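Long-range contacts in paenibacillus xanthan lyase (Paenibacillus, PDB 6F2P), which probably cleaves the polysaccharide xanthan by elimination, as a polysaccharide lyase of family 8 that also carries bound calcium ions: residues D409-L414 and Y433-T438; F382-F387 and G467-E472; G437-Q442 and A482-F487; T508-E513 and L602-G607. All coordinates share one frame; numbering follows the deposited sequence.

Contact 1. Residues D409-L414 and Y433-T438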
# COMPACT_ATOMS: atom_id res chain seq x y z
N ASP A 409 -14.01 -1.80 -6.63
CA ASP A 409 -14.43 -3.06 -6.02
C ASP A 409 -13.53 -4.21 -6.46
O ASP A 409 -14.01 -5.29 -6.83
CB ASP A 409 -15.88 -3.37 -6.39
CG ASP A 409 -16.87 -2.57 -5.58
OD1 ASP A 409 -16.46 -1.61 -4.89
OD2 ASP A 409 -18.08 -2.91 -5.63
N GLY A 410 -12.23 -4.00 -6.40
CA GLY A 410 -11.30 -4.96 -6.94
C GLY A 410 -11.49 -5.04 -8.45
O GLY A 410 -11.59 -6.13 -9.01
N MET A 411 -11.54 -3.89 -9.10
CA MET A 411 -11.71 -3.85 -10.54
C MET A 411 -10.38 -4.10 -11.23
O MET A 411 -9.34 -3.65 -10.77
CB MET A 411 -12.26 -2.49 -10.98
CG MET A 411 -12.58 -2.40 -12.46
SD MET A 411 -13.10 -0.73 -12.90
CE MET A 411 -13.16 -0.88 -14.69
N THR A 412 -10.42 -4.81 -12.35
CA THR A 412 -9.22 -5.08 -13.11
C THR A 412 -9.27 -4.44 -14.50
O THR A 412 -10.29 -4.52 -15.19
CB THR A 412 -8.98 -6.60 -13.26
OG1 THR A 412 -10.05 -7.18 -14.01
CG2 THR A 412 -8.95 -7.24 -11.90
N TYR A 413 -8.17 -3.81 -14.89
CA TYR A 413 -8.07 -3.23 -16.23
C TYR A 413 -7.01 -3.99 -17.01
O TYR A 413 -5.88 -4.13 -16.54
CB TYR A 413 -7.64 -1.77 -16.16
CG TYR A 413 -8.65 -0.81 -15.57
CD1 TYR A 413 -8.81 -0.70 -14.19
CD2 TYR A 413 -9.42 0.02 -16.39
CE1 TYR A 413 -9.72 0.20 -13.65
CE2 TYR A 413 -10.33 0.93 -15.86
CZ TYR A 413 -10.47 1.01 -14.49
OH TYR A 413 -11.36 1.89 -13.93
N LEU A 414 -7.36 -4.47 -18.20
CA LEU A 414 -6.39 -5.14 -19.06
C LEU A 414 -6.08 -4.32 -20.29
O LEU A 414 -6.96 -4.02 -21.09
CB LEU A 414 -6.88 -6.53 -19.46
CG LEU A 414 -5.92 -7.33 -20.33
CD1 LEU A 414 -4.65 -7.72 -19.58
CD2 LEU A 414 -6.64 -8.56 -20.85
N TYR A 433 -22.72 -1.83 -13.66
CA TYR A 433 -23.06 -2.76 -12.59
C TYR A 433 -22.19 -4.01 -12.67
O TYR A 433 -22.14 -4.81 -11.73
CB TYR A 433 -24.54 -3.13 -12.64
CG TYR A 433 -25.49 -1.97 -12.43
CD1 TYR A 433 -25.66 -1.40 -11.18
CD2 TYR A 433 -26.22 -1.45 -13.49
CE1 TYR A 433 -26.53 -0.33 -10.99
CE2 TYR A 433 -27.09 -0.40 -13.31
CZ TYR A 433 -27.25 0.16 -12.06
OH TYR A 433 -28.12 1.22 -11.88
N ARG A 434 -21.49 -4.16 -13.79
CA ARG A 434 -20.65 -5.33 -14.06
C ARG A 434 -19.29 -4.94 -14.59
O ARG A 434 -18.91 -5.35 -15.70
CB ARG A 434 -21.34 -6.25 -15.06
CG ARG A 434 -22.59 -6.91 -14.51
CD ARG A 434 -23.15 -7.95 -15.46
NE ARG A 434 -24.19 -8.74 -14.81
CZ ARG A 434 -25.21 -9.32 -15.44
NH1 ARG A 434 -25.33 -9.20 -16.75
NH2 ARG A 434 -26.11 -10.02 -14.76
N LEU A 435 -18.54 -4.16 -13.82
CA LEU A 435 -17.17 -3.80 -14.16
C LEU A 435 -16.20 -4.98 -13.93
O LEU A 435 -16.31 -5.70 -12.92
CB LEU A 435 -16.74 -2.58 -13.35
CG LEU A 435 -17.52 -1.30 -13.66
CD1 LEU A 435 -17.04 -0.12 -12.80
CD2 LEU A 435 -17.40 -0.98 -15.14
N PRO A 436 -15.24 -5.18 -14.85
CA PRO A 436 -14.36 -6.36 -14.83
C PRO A 436 -13.63 -6.55 -13.51
O PRO A 436 -13.18 -5.58 -12.88
CB PRO A 436 -13.35 -6.07 -15.94
CG PRO A 436 -14.06 -5.11 -16.86
CD PRO A 436 -14.94 -4.28 -15.98
N GLY A 437 -13.52 -7.80 -13.08
CA GLY A 437 -12.74 -8.15 -11.91
C GLY A 437 -13.49 -8.02 -10.61
O GLY A 437 -13.16 -8.69 -9.63
N THR A 438 -14.52 -7.18 -10.60
CA THR A 438 -15.25 -6.87 -9.37
C THR A 438 -16.12 -8.03 -8.88
O THR A 438 -16.59 -8.84 -9.67
CB THR A 438 -16.17 -5.65 -9.57
OG1 THR A 438 -17.03 -5.89 -10.69
CG2 THR A 438 -15.34 -4.41 -9.83
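The backbone link between 409-414 and the loop 433-438 is a single hydrogen bond, Thr412 N to Pro436 O at 2.9 Å, fairly straight at 164° but with the donor above the carbonyl plane. The same oxygen receives a CA-H...O contact from Met411 CA, and Thr438 CA makes a second one to Asp409 O at 3.2 Å. On the loop side the chain folds as a type II beta turn, Leu435 to Thr438, in which Leu435 O accepts both Thr438 N and Thr438 OG1. Facing it, Gly410 and Met411 form a G1 bulge opposite Ser385 of strand 380-385. Apolar contacts flank these bonds. Met411, CG anti to the backbone N (chi1 -175°) and extended to its tip, runs alongside Pro436 and places CE 4.0 Å from Pro436 CD. It crosses Leu435 obliquely, SD lying 4.0 Å from Leu435 CD1, and Trp427 of helix 426-429 touches both side chains. At the other end Thr438 CG2 packs 3.6 Å from Asp409 CB, while the Asp409 carboxylate is bonded to His406 and Gln446. Gly437 CA lies beside Thr412 OG1 (3.5 Å), and a CB there would run into Thr412 CG2. Turn and bulge are thus joined by one conventional backbone hydrogen bond and two CA-H...O contacts, with Met411, Leu435 and Pro436 packing beside them.

Contact 2. Residues F382-F387 and G467-E472; sequences FGLSMF and GVSGME
Water 1 is gripped by two hydrogen bonds across the contact, donating to Phe387 O at 2.4 Å and to Glu472 O at 3.0 Å. It bridges two segments of different sheets, at Phe387 just past the end of strand 380-385: that strand belongs to the four-stranded sheet and 467-472 to the nine-stranded one, the touching parts running 34° apart. The side chains between them are chiefly apolar. Met386 and Met471 lie alongside each other, pointing opposite ways, Met386 CB 3.7 Å from Met471 SD. Met386 bends at its end (chi3 -79°), bringing SD 3.5 Å from Gly470 O. Met471 instead stays extended, so its CE reaches 3.6 Å from Phe387 CD1. Although Phe387 CB points away from 467-472, its chi1 of 83° brings the ring back to that methyl, which approaches obliquely. An alanine at Met471 would lose the sulfur and terminal methyl and would probably loosen the packing around Met386 and the Phe387 ring. Further along, Leu384 CD2 lies 3.5 Å from Ser469 CB, while Ser469 OG is bonded to Gln366. Sulfur and hydrocarbon therefore carry the direct contact between these two segments, and the polar link between their backbones is water-borne.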
# COMPACT_ATOMS: atom_id res chain seq x y z
N PHE A 382 -1.67 -4.41 -16.97
CA PHE A 382 -2.74 -4.82 -16.08
C PHE A 382 -2.82 -3.86 -14.91
O PHE A 382 -1.84 -3.67 -14.18
CB PHE A 382 -2.47 -6.23 -15.58
CG PHE A 382 -3.58 -6.81 -14.76
CD1 PHE A 382 -4.77 -7.22 -15.36
CD2 PHE A 382 -3.43 -6.99 -13.39
CE1 PHE A 382 -5.79 -7.78 -14.60
CE2 PHE A 382 -4.45 -7.55 -12.63
CZ PHE A 382 -5.63 -7.95 -13.24
N GLY A 383 -3.98 -3.24 -14.74
CA GLY A 383 -4.18 -2.31 -13.65
C GLY A 383 -5.10 -2.93 -12.62
O GLY A 383 -6.03 -3.66 -12.98
N LEU A 384 -4.85 -2.66 -11.35
CA LEU A 384 -5.67 -3.23 -10.30
C LEU A 384 -6.16 -2.15 -9.35
O LEU A 384 -5.36 -1.39 -8.77
CB LEU A 384 -4.88 -4.30 -9.55
CG LEU A 384 -5.66 -5.12 -8.54
CD1 LEU A 384 -6.67 -6.01 -9.24
CD2 LEU A 384 -4.70 -5.95 -7.76
N SER A 385 -7.48 -2.07 -9.19
CA SER A 385 -8.10 -0.99 -8.43
C SER A 385 -8.84 -1.48 -7.18
O SER A 385 -9.88 -2.15 -7.27
CB SER A 385 -9.06 -0.20 -9.32
OG SER A 385 -9.72 0.80 -8.56
N MET A 386 -8.32 -1.11 -6.02
CA MET A 386 -8.88 -1.58 -4.77
C MET A 386 -9.27 -0.40 -3.88
O MET A 386 -8.99 0.76 -4.20
CB MET A 386 -7.84 -2.42 -4.03
CG MET A 386 -7.32 -3.60 -4.82
SD MET A 386 -5.91 -4.41 -4.03
CE MET A 386 -4.57 -3.30 -4.47
N PHE A 387 -9.90 -0.71 -2.75
CA PHE A 387 -10.05 0.26 -1.69
C PHE A 387 -10.07 -0.42 -0.32
O PHE A 387 -10.23 -1.63 -0.23
CB PHE A 387 -11.25 1.21 -1.92
CG PHE A 387 -12.58 0.66 -1.47
CD1 PHE A 387 -13.29 -0.22 -2.27
CD2 PHE A 387 -13.15 1.09 -0.29
CE1 PHE A 387 -14.54 -0.70 -1.88
CE2 PHE A 387 -14.40 0.62 0.11
CZ PHE A 387 -15.09 -0.27 -0.69
N GLY A 467 4.18 -10.17 -9.04
CA GLY A 467 3.52 -9.61 -7.89
C GLY A 467 2.28 -10.38 -7.51
O GLY A 467 1.76 -11.18 -8.30
N VAL A 468 1.81 -10.12 -6.30
CA VAL A 468 0.59 -10.70 -5.79
C VAL A 468 -0.12 -9.61 -5.00
O VAL A 468 0.52 -8.90 -4.20
CB VAL A 468 0.89 -11.93 -4.89
CG1 VAL A 468 1.99 -11.61 -3.90
CG2 VAL A 468 -0.36 -12.40 -4.16
N SER A 469 -1.42 -9.44 -5.24
CA SER A 469 -2.20 -8.47 -4.48
C SER A 469 -3.44 -9.10 -3.93
O SER A 469 -3.92 -10.13 -4.43
CB SER A 469 -2.60 -7.28 -5.34
OG SER A 469 -1.48 -6.55 -5.79
N GLY A 470 -4.00 -8.47 -2.90
CA GLY A 470 -5.23 -8.94 -2.32
C GLY A 470 -6.07 -7.81 -1.77
O GLY A 470 -5.56 -6.74 -1.41
N MET A 471 -7.37 -8.08 -1.69
CA MET A 471 -8.32 -7.15 -1.12
C MET A 471 -9.39 -7.92 -0.39
O MET A 471 -10.04 -8.80 -0.97
CB MET A 471 -8.96 -6.34 -2.25
CG MET A 471 -10.10 -5.45 -1.81
SD MET A 471 -10.74 -4.50 -3.20
CE MET A 471 -12.12 -3.67 -2.41
N GLU A 472 -9.58 -7.62 0.89
CA GLU A 472 -10.79 -8.05 1.57
C GLU A 472 -11.90 -7.04 1.27
O GLU A 472 -11.95 -5.95 1.84
CB GLU A 472 -10.58 -8.20 3.07
CG GLU A 472 -11.79 -8.79 3.78
CD GLU A 472 -11.48 -9.24 5.20
OE1 GLU A 472 -10.46 -8.78 5.76
OE2 GLU A 472 -12.25 -10.05 5.75
O HOH W 1 -11.54 -3.01 1.31

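Contact 3. Residues G437-Q442 and A482-F487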
# COMPACT_ATOMS: atom_id res chain seq x y z
N GLY A 437 -13.52 -7.80 -13.08
CA GLY A 437 -12.74 -8.15 -11.91
C GLY A 437 -13.49 -8.02 -10.61
O GLY A 437 -13.16 -8.69 -9.63
N THR A 438 -14.52 -7.18 -10.60
CA THR A 438 -15.25 -6.87 -9.37
C THR A 438 -16.12 -8.03 -8.88
O THR A 438 -16.59 -8.84 -9.67
CB THR A 438 -16.17 -5.65 -9.57
OG1 THR A 438 -17.03 -5.89 -10.69
CG2 THR A 438 -15.34 -4.41 -9.83
N THR A 439 -16.32 -8.08 -7.56
CA THR A 439 -17.35 -8.93 -6.98
C THR A 439 -18.45 -8.04 -6.43
O THR A 439 -18.18 -7.23 -5.56
CB THR A 439 -16.79 -9.79 -5.84
OG1 THR A 439 -15.84 -10.72 -6.37
CG2 THR A 439 -17.89 -10.54 -5.13
N VAL A 440 -19.68 -8.19 -6.93
CA VAL A 440 -20.77 -7.28 -6.56
C VAL A 440 -22.13 -7.95 -6.31
O VAL A 440 -22.36 -9.11 -6.70
CB VAL A 440 -21.02 -6.23 -7.67
CG1 VAL A 440 -19.79 -5.35 -7.88
CG2 VAL A 440 -21.43 -6.92 -8.96
N LEU A 441 -23.04 -7.21 -5.67
CA LEU A 441 -24.45 -7.59 -5.62
C LEU A 441 -25.07 -7.16 -6.94
O LEU A 441 -24.88 -6.01 -7.37
CB LEU A 441 -25.18 -6.87 -4.49
CG LEU A 441 -24.72 -7.20 -3.08
CD1 LEU A 441 -25.45 -6.31 -2.08
CD2 LEU A 441 -24.94 -8.69 -2.77
N GLN A 442 -25.80 -8.06 -7.59
CA GLN A 442 -26.26 -7.81 -8.95
C GLN A 442 -27.15 -6.58 -9.08
O GLN A 442 -28.12 -6.42 -8.33
CB GLN A 442 -27.00 -9.03 -9.49
CG GLN A 442 -27.71 -8.77 -10.80
CD GLN A 442 -28.32 -10.02 -11.39
OE1 GLN A 442 -28.66 -10.96 -10.66
NE2 GLN A 442 -28.46 -10.05 -12.71
N ALA A 482 -15.83 -10.32 0.67
CA ALA A 482 -15.10 -11.31 -0.10
C ALA A 482 -13.60 -11.16 0.03
O ALA A 482 -13.10 -10.07 0.33
CB ALA A 482 -15.49 -11.22 -1.55
N LYS A 483 -12.88 -12.26 -0.18
CA LYS A 483 -11.43 -12.22 -0.27
C LYS A 483 -10.97 -12.50 -1.70
O LYS A 483 -11.08 -13.62 -2.21
CB LYS A 483 -10.78 -13.17 0.74
CG LYS A 483 -10.86 -12.63 2.16
CD LYS A 483 -10.82 -13.73 3.20
CE LYS A 483 -10.91 -13.13 4.60
NZ LYS A 483 -10.76 -14.15 5.67
N LYS A 484 -10.48 -11.45 -2.34
CA LYS A 484 -10.09 -11.50 -3.74
C LYS A 484 -8.58 -11.32 -3.84
O LYS A 484 -8.01 -10.39 -3.24
CB LYS A 484 -10.80 -10.39 -4.52
CG LYS A 484 -12.31 -10.39 -4.32
CD LYS A 484 -12.95 -9.07 -4.75
CE LYS A 484 -12.75 -8.79 -6.24
NZ LYS A 484 -13.50 -9.72 -7.13
N SER A 485 -7.93 -12.21 -4.58
CA SER A 485 -6.48 -12.15 -4.73
C SER A 485 -6.08 -12.19 -6.19
O SER A 485 -6.74 -12.81 -7.01
CB SER A 485 -5.82 -13.31 -3.97
OG SER A 485 -6.00 -13.17 -2.57
N TRP A 486 -5.00 -11.50 -6.52
CA TRP A 486 -4.50 -11.50 -7.88
C TRP A 486 -3.03 -11.93 -7.89
O TRP A 486 -2.26 -11.56 -7.01
CB TRP A 486 -4.70 -10.13 -8.53
CG TRP A 486 -6.14 -9.70 -8.60
CD1 TRP A 486 -7.02 -9.90 -9.64
CD2 TRP A 486 -6.88 -8.99 -7.60
NE1 TRP A 486 -8.25 -9.36 -9.34
CE2 TRP A 486 -8.19 -8.79 -8.10
CE3 TRP A 486 -6.57 -8.50 -6.33
CZ2 TRP A 486 -9.18 -8.12 -7.36
CZ3 TRP A 486 -7.55 -7.84 -5.60
CH2 TRP A 486 -8.85 -7.66 -6.12
N PHE A 487 -2.67 -12.76 -8.87
CA PHE A 487 -1.32 -13.33 -8.93
C PHE A 487 -0.79 -13.09 -10.32
O PHE A 487 -1.25 -13.70 -11.29
CB PHE A 487 -1.35 -14.82 -8.59
CG PHE A 487 -1.96 -15.11 -7.25
CD1 PHE A 487 -3.34 -15.13 -7.09
CD2 PHE A 487 -1.16 -15.36 -6.14
CE1 PHE A 487 -3.92 -15.38 -5.86
CE2 PHE A 487 -1.73 -15.63 -4.89
CZ PHE A 487 -3.11 -15.64 -4.76
O HOH W 2 -10.86 -10.36 -10.16
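Two sheets of the super-sandwich domain meet here: strand 439-441 edges the five-stranded sheet and 482-487 lies in the nine-stranded one, joined by a lysine that reaches across. Gly437 comes first. Its carbonyl oxygen accepts Lys484 NZ at 2.7 Å, in the carbonyl plane with a C=O...N angle of 154°, and also water 2 at 2.9 Å, which in turn takes the N-H of Trp486 NE1 at 2.9 Å. Two residues on, Thr439 turns OG1 anti to its carbonyl carbon (chi1 -66°), where it accepts a second bond from Lys484 NZ, again at 2.7 Å. The lysine chain, running antiparallel to the Thr439 side chain, gets its amine into place by bending twice near the end (chi3 62°, then chi4). The threonine hydroxyl is also bonded to Thr510, and Tyr615 OH is a further partner of the lysine. The buried ammonium is thus held by three oxygens, an environment that would probably favour its charged form. The Thr439 methyl CG2, anti to the backbone N, lies loosely near Ala482 CB, 4.4 Å away. Val440 follows, fixed in its own sheet by the hydrogen bond from its backbone N to Glu509 O of strand 508-516.

Contact 4. Residues T508-E513 and L602-G607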
# COMPACT_ATOMS: atom_id res chain seq x y z
N THR A 508 -25.31 -12.66 -6.13
CA THR A 508 -23.98 -12.10 -6.06
C THR A 508 -23.15 -12.52 -7.28
O THR A 508 -23.19 -13.67 -7.70
CB THR A 508 -23.31 -12.51 -4.74
OG1 THR A 508 -24.13 -12.06 -3.65
CG2 THR A 508 -21.92 -11.89 -4.60
N GLU A 509 -22.41 -11.58 -7.85
CA GLU A 509 -21.69 -11.84 -9.09
C GLU A 509 -20.22 -11.45 -9.02
O GLU A 509 -19.84 -10.53 -8.31
CB GLU A 509 -22.35 -11.08 -10.25
CG GLU A 509 -23.81 -11.41 -10.48
CD GLU A 509 -24.42 -10.60 -11.61
OE1 GLU A 509 -25.44 -11.05 -12.17
OE2 GLU A 509 -23.89 -9.52 -11.93
N THR A 510 -19.40 -12.18 -9.77
CA THR A 510 -18.00 -11.79 -9.96
C THR A 510 -17.73 -11.67 -11.45
O THR A 510 -17.94 -12.63 -12.20
CB THR A 510 -17.04 -12.82 -9.35
OG1 THR A 510 -17.05 -12.68 -7.92
CG2 THR A 510 -15.62 -12.62 -9.88
N ILE A 511 -17.29 -10.49 -11.88
CA ILE A 511 -17.17 -10.24 -13.31
C ILE A 511 -15.80 -10.62 -13.84
O ILE A 511 -14.79 -10.06 -13.43
CB ILE A 511 -17.44 -8.76 -13.66
CG1 ILE A 511 -18.69 -8.25 -12.94
CG2 ILE A 511 -17.53 -8.58 -15.17
CD1 ILE A 511 -19.92 -9.11 -13.15
N VAL A 512 -15.77 -11.59 -14.75
CA VAL A 512 -14.50 -12.00 -15.35
C VAL A 512 -14.09 -11.02 -16.44
O VAL A 512 -12.92 -10.63 -16.54
CB VAL A 512 -14.57 -13.42 -15.94
CG1 VAL A 512 -13.35 -13.69 -16.82
CG2 VAL A 512 -14.65 -14.45 -14.85
N GLU A 513 -15.06 -10.62 -17.25
CA GLU A 513 -14.78 -9.80 -18.42
C GLU A 513 -15.97 -8.89 -18.72
O GLU A 513 -17.12 -9.22 -18.39
CB GLU A 513 -14.46 -10.70 -19.61
CG GLU A 513 -14.02 -9.98 -20.86
CD GLU A 513 -12.93 -8.94 -20.61
OE1 GLU A 513 -11.74 -9.27 -20.77
OE2 GLU A 513 -13.27 -7.78 -20.26
N LEU A 602 -18.49 -11.60 -19.46
CA LEU A 602 -18.38 -12.94 -18.87
C LEU A 602 -18.37 -12.81 -17.35
O LEU A 602 -17.68 -11.95 -16.81
CB LEU A 602 -17.10 -13.62 -19.34
CG LEU A 602 -16.82 -13.66 -20.85
CD1 LEU A 602 -15.44 -14.23 -21.14
CD2 LEU A 602 -17.87 -14.46 -21.59
N TRP A 603 -19.14 -13.64 -16.65
CA TRP A 603 -19.15 -13.57 -15.19
C TRP A 603 -19.57 -14.85 -14.45
O TRP A 603 -20.03 -15.81 -15.05
CB TRP A 603 -19.98 -12.38 -14.72
CG TRP A 603 -21.48 -12.52 -14.85
CD1 TRP A 603 -22.37 -12.78 -13.85
CD2 TRP A 603 -22.26 -12.36 -16.05
NE1 TRP A 603 -23.65 -12.81 -14.35
CE2 TRP A 603 -23.61 -12.56 -15.69
CE3 TRP A 603 -21.95 -12.08 -17.38
CZ2 TRP A 603 -24.64 -12.49 -16.63
CZ3 TRP A 603 -22.98 -12.02 -18.31
CH2 TRP A 603 -24.31 -12.22 -17.92
N PHE A 604 -19.37 -14.83 -13.13
CA PHE A 604 -19.81 -15.91 -12.26
C PHE A 604 -21.03 -15.47 -11.48
O PHE A 604 -21.14 -14.31 -11.07
CB PHE A 604 -18.73 -16.27 -11.24
CG PHE A 604 -17.42 -16.72 -11.84
CD1 PHE A 604 -17.36 -17.86 -12.62
CD2 PHE A 604 -16.25 -16.02 -11.59
CE1 PHE A 604 -16.15 -18.28 -13.16
CE2 PHE A 604 -15.04 -16.45 -12.12
CZ PHE A 604 -14.99 -17.57 -12.91
N ASP A 605 -21.95 -16.41 -11.26
CA ASP A 605 -23.09 -16.14 -10.41
C ASP A 605 -23.00 -17.02 -9.18
O ASP A 605 -23.21 -18.23 -9.27
CB ASP A 605 -24.39 -16.42 -11.17
CG ASP A 605 -25.64 -16.01 -10.38
OD1 ASP A 605 -25.61 -15.96 -9.12
OD2 ASP A 605 -26.67 -15.74 -11.04
N HIS A 606 -22.72 -16.41 -8.04
CA HIS A 606 -22.62 -17.12 -6.77
C HIS A 606 -23.98 -17.32 -6.11
O HIS A 606 -24.06 -17.87 -5.00
CB HIS A 606 -21.70 -16.37 -5.80
CG HIS A 606 -20.39 -15.98 -6.41
ND1 HIS A 606 -19.36 -16.87 -6.59
CD2 HIS A 606 -19.95 -14.79 -6.89
CE1 HIS A 606 -18.33 -16.26 -7.15
NE2 HIS A 606 -18.67 -14.99 -7.34
N GLY A 607 -25.04 -16.86 -6.77
CA GLY A 607 -26.38 -16.97 -6.24
C GLY A 607 -26.70 -15.99 -5.12
O GLY A 607 -25.91 -15.10 -4.80
O HOH W 3 -26.27 -13.59 -12.63
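A classic beta bulge interrupts the pairing of 508-513 with 602-607: Val512 and Glu513 both face Leu602, whose O accepts Val512 N at 2.8 Å and Glu513 N at 3.0 Å, the latter on a lone pair. From Glu509 to Ile511 the pairing is regular antiparallel, as in the nearly straight bond (172°) from Phe604 N to Thr510 O. On the face of Thr510, Phe604 and Leu602, Val512 CG2 packs 3.4 Å from Phe604 CE2. Thr510 OG1, also hydrogen-bonded to Thr439, lies in the His606 ring plane and bonds NE2 at 2.9 Å, which helps set the ring's rotation. On the opposite face Glu509 runs beside Trp603, and water 3 donates to Glu509 OE1 and Asp605 OD2, 2.7 Å from each, and accepts Trp603 NE1 at 3.2 Å. Arg434 forms a salt bridge with Glu509 and a cation-pi contact with Trp603; Lys570 pairs with Asp605. An alanine at Glu509 would lose the carboxylate and would probably loosen both Arg434 and this water. Asp605 OD1 takes Gly607 N in an Asx turn. This is an antiparallel strand pair, 154° between directions, in the five-stranded sheet of the super-sandwich domain.

How the contacts relate
All four contacts fall in the family 8 super-sandwich domain. Along the chain contact 2 opens first and spans contact 1; contact 3 begins on the loop where contact 1 ends, sharing Gly437 and Thr438, and its segments interleave with those of contact 2; contact 4 comes last. Contacts 1 and 2 share the four-stranded sheet through neighbouring strands 380-385 and 411-415, contacts 2 and 3 the nine-stranded sheet through 466-474 and 481-488, and contacts 3 and 4 the five-stranded sheet through 439-441 and 508-516. Centres of contacts 1 and 3 lie about 8 Å apart, those of 2 and 4 about 18 Å. The loop at Gly437 thus lies where the three sheets come together.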